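Local structure of HAD hydrolase, family IA, variant 3 (6W04) at residues T33-S36 with E37-K41; E71-N74 with L75-M79; G173-S176 with A177-A180. The protein is probably a magnesium-dependent hydrolase of the haloacid dehalogenase (HAD) superfamily whose substrate is not established. All coordinates share one frame; numbering follows the deposited sequence.

Contact 1: residues T33-S36 with E37-K41; sequences TPLS and EDEFK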
loop_
_atom_site.group_PDB
_atom_site.type_symbol
_atom_site.label_atom_id
_atom_site.label_comp_id
_atom_site.label_asym_id
_atom_site.label_seq_id
_atom_site.Cartn_x
_atom_site.Cartn_y
_atom_site.Cartn_z
ATOM N N THR A 33 -7.571 27.072 3.466
ATOM C CA THR A 33 -8.017 26.383 4.669
ATOM C C THR A 33 -7.666 24.913 4.518
ATOM O O THR A 33 -7.793 24.354 3.417
ATOM C CB THR A 33 -9.525 26.520 4.923
ATOM O OG1 THR A 33 -10.240 25.928 3.841
ATOM C CG2 THR A 33 -9.927 27.978 5.058
ATOM N N PRO A 34 -7.215 24.265 5.594
ATOM C CA PRO A 34 -6.934 22.827 5.528
ATOM C C PRO A 34 -8.218 22.020 5.403
ATOM O O PRO A 34 -9.318 22.488 5.715
ATOM C CB PRO A 34 -6.224 22.536 6.862
ATOM C CG PRO A 34 -6.597 23.627 7.770
ATOM C CD PRO A 34 -7.015 24.827 6.936
ATOM N N LEU A 35 -8.069 20.776 4.953
ATOM C CA LEU A 35 -9.195 19.846 4.989
ATOM C C LEU A 35 -9.595 19.595 6.436
ATOM O O LEU A 35 -8.740 19.464 7.308
ATOM C CB LEU A 35 -8.831 18.515 4.320
ATOM C CG LEU A 35 -8.378 18.474 2.858
ATOM C CD1 LEU A 35 -8.040 17.022 2.483
ATOM C CD2 LEU A 35 -9.464 19.053 1.895
ATOM N N SER A 36 -10.904 19.574 6.708
ATOM C CA SER A 36 -11.343 19.158 8.037
ATOM C C SER A 36 -11.171 17.647 8.197
ATOM O O SER A 36 -10.981 16.904 7.226
ATOM C CB SER A 36 -12.810 19.527 8.277
ATOM O OG SER A 36 -13.631 18.832 7.361
ATOM N N GLU A 37 -11.278 17.181 9.444
ATOM C CA GLU A 37 -11.218 15.743 9.683
ATOM C C GLU A 37 -12.336 15.018 8.944
ATOM O O GLU A 37 -12.134 13.910 8.431
ATOM C CB GLU A 37 -11.278 15.451 11.183
ATOM C CG GLU A 37 -10.027 15.851 11.935
ATOM C CD GLU A 37 -10.140 15.552 13.427
ATOM O OE1 GLU A 37 -11.199 15.037 13.854
ATOM O OE2 GLU A 37 -9.174 15.826 14.168
ATOM N N ASP A 38 -13.520 15.640 8.867
ATOM C CA ASP A 38 -14.634 15.046 8.134
ATOM C C ASP A 38 -14.366 15.029 6.635
ATOM O O ASP A 38 -14.682 14.040 5.964
ATOM C CB ASP A 38 -15.932 15.795 8.433
ATOM C CG ASP A 38 -16.416 15.597 9.878
ATOM O OD1 ASP A 38 -16.164 14.524 10.477
ATOM O OD2 ASP A 38 -17.053 16.529 10.413
ATOM N N GLU A 39 -13.801 16.111 6.081
ATOM C CA GLU A 39 -13.427 16.071 4.666
ATOM C C GLU A 39 -12.469 14.924 4.397
ATOM O O GLU A 39 -12.681 14.136 3.473
ATOM C CB GLU A 39 -12.800 17.395 4.216
ATOM C CG GLU A 39 -13.814 18.489 3.918
ATOM C CD GLU A 39 -13.144 19.768 3.485
ATOM O OE1 GLU A 39 -12.449 20.375 4.328
ATOM O OE2 GLU A 39 -13.296 20.157 2.299
ATOM N N PHE A 40 -11.413 14.791 5.215
ATOM C CA PHE A 40 -10.423 13.776 4.881
ATOM C C PHE A 40 -10.982 12.365 5.038
ATOM O O PHE A 40 -10.607 11.473 4.266
ATOM C CB PHE A 40 -9.137 13.929 5.706
ATOM C CG PHE A 40 -8.065 12.961 5.281
ATOM C CD1 PHE A 40 -7.355 13.173 4.108
ATOM C CD2 PHE A 40 -7.827 11.808 6.012
ATOM C CE1 PHE A 40 -6.406 12.264 3.683
ATOM C CE2 PHE A 40 -6.876 10.895 5.606
ATOM C CZ PHE A 40 -6.166 11.122 4.439
ATOM N N LYS A 41 -11.878 12.141 6.006
ATOM C CA LYS A 41 -12.532 10.838 6.106
ATOM C C LYS A 41 -13.315 10.521 4.835
ATOM O O LYS A 41 -13.278 9.390 4.339
ATOM C CB LYS A 41 -13.451 10.789 7.337
#
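S36 and F40 are joined by the first backbone bond of helix 37-43: F40 N donates to S36 O at 2.9 Å. S36 is the N-cap. Its hydroxyl is turned between the backbone N and the carbonyl carbon, chi1 63°, which brings OG round to the opening turn of the helix. There S36 OG accepts from E39 N at 3.0 Å, and the N-H points almost straight at it.

E39 returns the bond. Its CG leans back beside its own backbone N and the chain then runs extended, so the carboxylate reaches S36. S36 N donates to E39 OE1 at 2.9 Å, on the anti side and 20° out of the carboxylate plane. The two reciprocal bonds make a capping box, which marks the start of helix 37-43 after the loop from helix 16-31. The CG of E39 lies 3.5 Å from S36 OG.

L35 and E39 cross at about a right angle. L35 CD2 sits 4.0 Å from E39 OE2, while L35 CD1 meets the edge of the F40 ring, near its plane, at 4.2 Å from F40 CD1. The E39 carboxylate has further partners: OE1 forms a salt bridge with R31, and OE2 is hydrogen-bonded to H54. L35 also packs on K24 and A27 of helix 16-31 and on I55 of helix 48-56.

Contact 2: residues E71-N74 with L75-M79; sequences EKEN and LYRTM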
loop_
_atom_site.group_PDB
_atom_site.type_symbol
_atom_site.label_atom_id
_atom_site.label_comp_id
_atom_site.label_asym_id
_atom_site.label_seq_id
_atom_site.Cartn_x
_atom_site.Cartn_y
_atom_site.Cartn_z
ATOM N N GLU A 71 3.578 18.122 -6.195
ATOM C CA GLU A 71 3.819 19.003 -5.049
ATOM C C GLU A 71 3.439 18.322 -3.739
ATOM O O GLU A 71 4.153 18.450 -2.738
ATOM C CB GLU A 71 3.042 20.319 -5.180
ATOM C CG GLU A 71 3.506 21.211 -6.313
ATOM C CD GLU A 71 2.860 22.604 -6.298
ATOM O OE1 GLU A 71 2.106 22.931 -5.346
ATOM O OE2 GLU A 71 3.115 23.372 -7.252
ATOM N N LYS A 72 2.282 17.640 -3.701
ATOM C CA LYS A 72 1.918 16.923 -2.485
ATOM C C LYS A 72 2.908 15.802 -2.184
ATOM O O LYS A 72 3.277 15.585 -1.022
ATOM C CB LYS A 72 0.495 16.361 -2.598
ATOM C CG LYS A 72 0.110 15.478 -1.380
ATOM C CD LYS A 72 0.411 13.996 -1.602
ATOM C CE LYS A 72 0.254 13.194 -0.282
ATOM N NZ LYS A 72 0.455 11.743 -0.563
ATOM N N GLU A 73 3.342 15.063 -3.207
ATOM C CA GLU A 73 4.246 13.949 -2.948
ATOM C C GLU A 73 5.629 14.422 -2.536
ATOM O O GLU A 73 6.279 13.760 -1.719
ATOM C CB GLU A 73 4.331 13.008 -4.164
ATOM C CG GLU A 73 2.997 12.327 -4.496
ATOM C CD GLU A 73 2.405 11.386 -3.407
ATOM O OE1 GLU A 73 2.855 11.338 -2.239
ATOM O OE2 GLU A 73 1.434 10.677 -3.738
ATOM N N ASN A 74 6.088 15.559 -3.065
ATOM C CA ASN A 74 7.330 16.135 -2.575
ATOM C C ASN A 74 7.236 16.473 -1.084
ATOM O O ASN A 74 8.183 16.226 -0.323
ATOM C CB ASN A 74 7.682 17.372 -3.398
ATOM C CG ASN A 74 8.852 18.119 -2.833
ATOM O OD1 ASN A 74 8.755 19.305 -2.529
ATOM N ND2 ASN A 74 9.968 17.423 -2.662
ATOM N N LEU A 75 6.112 17.047 -0.652
ATOM C CA LEU A 75 5.934 17.319 0.778
ATOM C C LEU A 75 5.941 16.014 1.577
ATOM O O LEU A 75 6.635 15.891 2.592
ATOM C CB LEU A 75 4.648 18.112 1.015
ATOM C CG LEU A 75 4.184 18.420 2.460
ATOM C CD1 LEU A 75 5.281 19.068 3.310
ATOM C CD2 LEU A 75 2.925 19.341 2.463
ATOM N N TYR A 76 5.205 15.009 1.104
ATOM C CA TYR A 76 5.155 13.721 1.789
ATOM C C TYR A 76 6.538 13.083 1.921
ATOM O O TYR A 76 6.920 12.628 3.011
ATOM C CB TYR A 76 4.192 12.791 1.047
ATOM C CG TYR A 76 4.345 11.340 1.413
ATOM C CD1 TYR A 76 3.787 10.842 2.591
ATOM C CD2 TYR A 76 5.050 10.461 0.589
ATOM C CE1 TYR A 76 3.944 9.493 2.947
ATOM C CE2 TYR A 76 5.189 9.098 0.924
ATOM C CZ TYR A 76 4.620 8.640 2.126
ATOM O OH TYR A 76 4.741 7.316 2.495
ATOM N N ARG A 77 7.301 13.031 0.821
ATOM C CA ARG A 77 8.625 12.405 0.849
ATOM C C ARG A 77 9.539 13.084 1.844
ATOM O O ARG A 77 10.316 12.420 2.535
ATOM C CB ARG A 77 9.298 12.474 -0.520
ATOM C CG ARG A 77 8.740 11.568 -1.517
ATOM C CD ARG A 77 9.325 11.908 -2.863
ATOM N NE ARG A 77 8.299 11.730 -3.867
ATOM C CZ ARG A 77 8.167 12.495 -4.939
ATOM N NH1 ARG A 77 7.188 12.245 -5.784
ATOM N NH2 ARG A 77 9.016 13.496 -5.158
ATOM N N THR A 78 9.494 14.414 1.884
ATOM C CA THR A 78 10.342 15.175 2.785
ATOM C C THR A 78 9.983 14.882 4.237
ATOM O O THR A 78 10.863 14.639 5.073
ATOM C CB THR A 78 10.190 16.657 2.456
ATOM O OG1 THR A 78 10.644 16.870 1.118
ATOM C CG2 THR A 78 11.010 17.503 3.398
ATOM N N MET A 79 8.685 14.880 4.542
ATOM C CA MET A 79 8.226 14.571 5.897
ATOM C C MET A 79 8.545 13.128 6.290
ATOM O O MET A 79 9.018 12.869 7.405
ATOM C CB MET A 79 6.723 14.836 6.005
ATOM C CG MET A 79 6.347 16.313 5.752
ATOM S SD MET A 79 6.884 17.463 7.081
ATOM C CE MET A 79 6.188 16.632 8.521
HETATM O O HOH W 1 11.011 14.931 -3.235
#
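K72 and Y76, one helical turn apart, lie side by side and point the same way. K72 CE comes 4.2 Å from Y76 CB. E73 runs alongside Y76 in the same direction. Its OE1 lies 3.7 Å from Y76 CD2, and the carboxylate is turned 76° against the ring plane. The K72 chain bends at chi2 (-92°), which swings its amine over to E73. K72 NZ and E73 OE1 form a salt bridge of 3.0 Å, with the amine above the carboxylate plane. K72 NZ also donates to H19, while E73 is held at OE1 by N115 and at OE2 by N48, which should fix the rotation of its carboxylate.

R77 is modelled in two conformers. In one of them it folds back over the preceding turn. One guanidinium face then lies over E73 O, offset toward the rim, with N74 N above its centre, and R77 NH1 is 3.4 Å from E73 CB. R77 NE bonds to N115, and R77 NH1 forms a salt bridge with E70. In the same conformer a water at the guanidinium edge, in its plane, accepts from R77 NH2 at 3.1 Å and from N74 ND2 at 2.8 Å.

On the exposed side, T78 lies alongside N74. With its OG1 beside the backbone N, chi1 -62°, T78 OG1 donates to N74 O at 2.9 Å. T78 N donates to the same oxygen at 3.1 Å, from the opposite face of its plane.

The Y76 ring stacks with H19, its OH bonds to D15, and it touches the magnesium ligand N9. These turns of helix 62-82 thus run from the exposed N74 and T78 to Y76 beside the metal site. The helix is probably part of the helical C1-type cap of subfamily I HAD hydrolases, which here meets the core near N9.

Contact 3: residues G173-S176 with A177-A180; sequences GIHS and ALSA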
loop_
_atom_site.group_PDB
_atom_site.type_symbol
_atom_site.label_atom_id
_atom_site.label_comp_id
_atom_site.label_asym_id
_atom_site.label_seq_id
_atom_site.Cartn_x
_atom_site.Cartn_y
_atom_site.Cartn_z
ATOM N N GLY A 173 -7.418 -2.197 -2.420
ATOM C CA GLY A 173 -6.302 -3.131 -2.480
ATOM C C GLY A 173 -6.712 -4.559 -2.174
ATOM O O GLY A 173 -6.194 -5.511 -2.775
ATOM N N ILE A 174 -7.646 -4.736 -1.240
ATOM C CA ILE A 174 -8.171 -6.079 -1.004
ATOM C C ILE A 174 -8.851 -6.597 -2.268
ATOM O O ILE A 174 -8.709 -7.769 -2.643
ATOM C CB ILE A 174 -9.142 -6.081 0.194
ATOM C CG1 ILE A 174 -8.418 -5.779 1.516
ATOM C CG2 ILE A 174 -9.932 -7.394 0.241
ATOM C CD1 ILE A 174 -7.465 -6.815 1.956
ATOM N N HIS A 175 -9.575 -5.726 -2.969
ATOM C CA HIS A 175 -10.281 -6.208 -4.148
ATOM C C HIS A 175 -9.362 -6.414 -5.335
ATOM O O HIS A 175 -9.659 -7.258 -6.187
ATOM C CB HIS A 175 -11.435 -5.268 -4.485
ATOM C CG HIS A 175 -12.567 -5.452 -3.541
ATOM N ND1 HIS A 175 -13.392 -6.554 -3.599
ATOM C CD2 HIS A 175 -12.908 -4.782 -2.416
ATOM C CE1 HIS A 175 -14.247 -6.508 -2.595
ATOM N NE2 HIS A 175 -13.973 -5.443 -1.863
ATOM N N SER A 176 -8.256 -5.673 -5.398
ATOM C CA SER A 176 -7.202 -5.993 -6.358
ATOM C C SER A 176 -6.688 -7.410 -6.148
ATOM O O SER A 176 -6.586 -8.191 -7.102
ATOM C CB SER A 176 -6.061 -4.991 -6.236
ATOM O OG SER A 176 -4.965 -5.379 -7.046
ATOM N N ALA A 177 -6.384 -7.765 -4.897
ATOM C CA ALA A 177 -5.898 -9.114 -4.596
ATOM C C ALA A 177 -6.938 -10.167 -4.946
ATOM O O ALA A 177 -6.618 -11.200 -5.556
ATOM C CB ALA A 177 -5.507 -9.225 -3.120
ATOM N N LEU A 178 -8.193 -9.939 -4.551
ATOM C CA LEU A 178 -9.225 -10.939 -4.818
ATOM C C LEU A 178 -9.452 -11.107 -6.316
ATOM O O LEU A 178 -9.568 -12.235 -6.812
ATOM C CB LEU A 178 -10.528 -10.549 -4.123
ATOM C CG LEU A 178 -10.539 -10.634 -2.596
ATOM C CD1 LEU A 178 -11.844 -10.028 -2.078
ATOM C CD2 LEU A 178 -10.403 -12.095 -2.144
ATOM N N SER A 179 -9.516 -9.992 -7.051
ATOM C CA SER A 179 -9.740 -10.056 -8.490
ATOM C C SER A 179 -8.599 -10.767 -9.203
ATOM O O SER A 179 -8.807 -11.369 -10.259
ATOM C CB SER A 179 -9.928 -8.643 -9.048
ATOM O OG SER A 179 -10.078 -8.646 -10.455
ATOM N N ALA A 180 -7.387 -10.699 -8.647
ATOM C CA ALA A 180 -6.252 -11.399 -9.224
ATOM C C ALA A 180 -6.279 -12.885 -8.901
ATOM O O ALA A 180 -5.656 -13.673 -9.616
ATOM C CB ALA A 180 -4.928 -10.771 -8.733
#
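L178 and I174 lie side by side on successive turns of helix 171-180, pointing the same way. L178 CB sits 3.6 Å from I174 O, the oxygen that accepts the backbone bond from L178 N at 2.9 Å. The next atom, CG, comes closer, 3.4 Å from the same I174 O. Chi1 of L178 is -70°, which sets CG beside its own backbone N and sends the chain back over the preceding turn. At the tip, L178 CD1 lies 4.0 Å from I174 CG2, an apolar contact, and 4.1 Å from H175 ND1, which it approaches obliquely. The L178 side chain also touches P184 of strand 183-187, as do I174 and A177.

S176 faces a different neighbour. Its side chain touches I149 and Y150 of helix 148-157, and its OG is hydrogen-bonded to A146 O, so this buried hydroxyl is satisfied.

At the start of the segment, G173 is close to E168, which binds magnesium in a structure of this protein though not in this chain. Helix 171-180 is the crossover of a beta-alpha-beta unit between strands 164-168 and 183-187, part of the Rossmann-like HAD core, with its N-terminal end beside the metal site.

The three contacts are local and do not touch one another. Contact 1 is a surface contact, its centre about 22 Å from the centre of the chain, while contacts 2 and 3 are partly buried and lie on opposite sides of that centre. Contacts 1 and 2 share a neighbour, since both pack against helix 16-31. Contact 3 instead rests on the parallel sheet. The chemistry follows these places. Contact 1 opens a helix through side chain to backbone bonds. Contact 2 combines charged groups, a tyrosine and a bridging water. Contact 3 takes in most of helix 171-180 and is mainly apolar packing beside the helix's own backbone bonds. Contacts 2 and 3 approach the magnesium site from different elements.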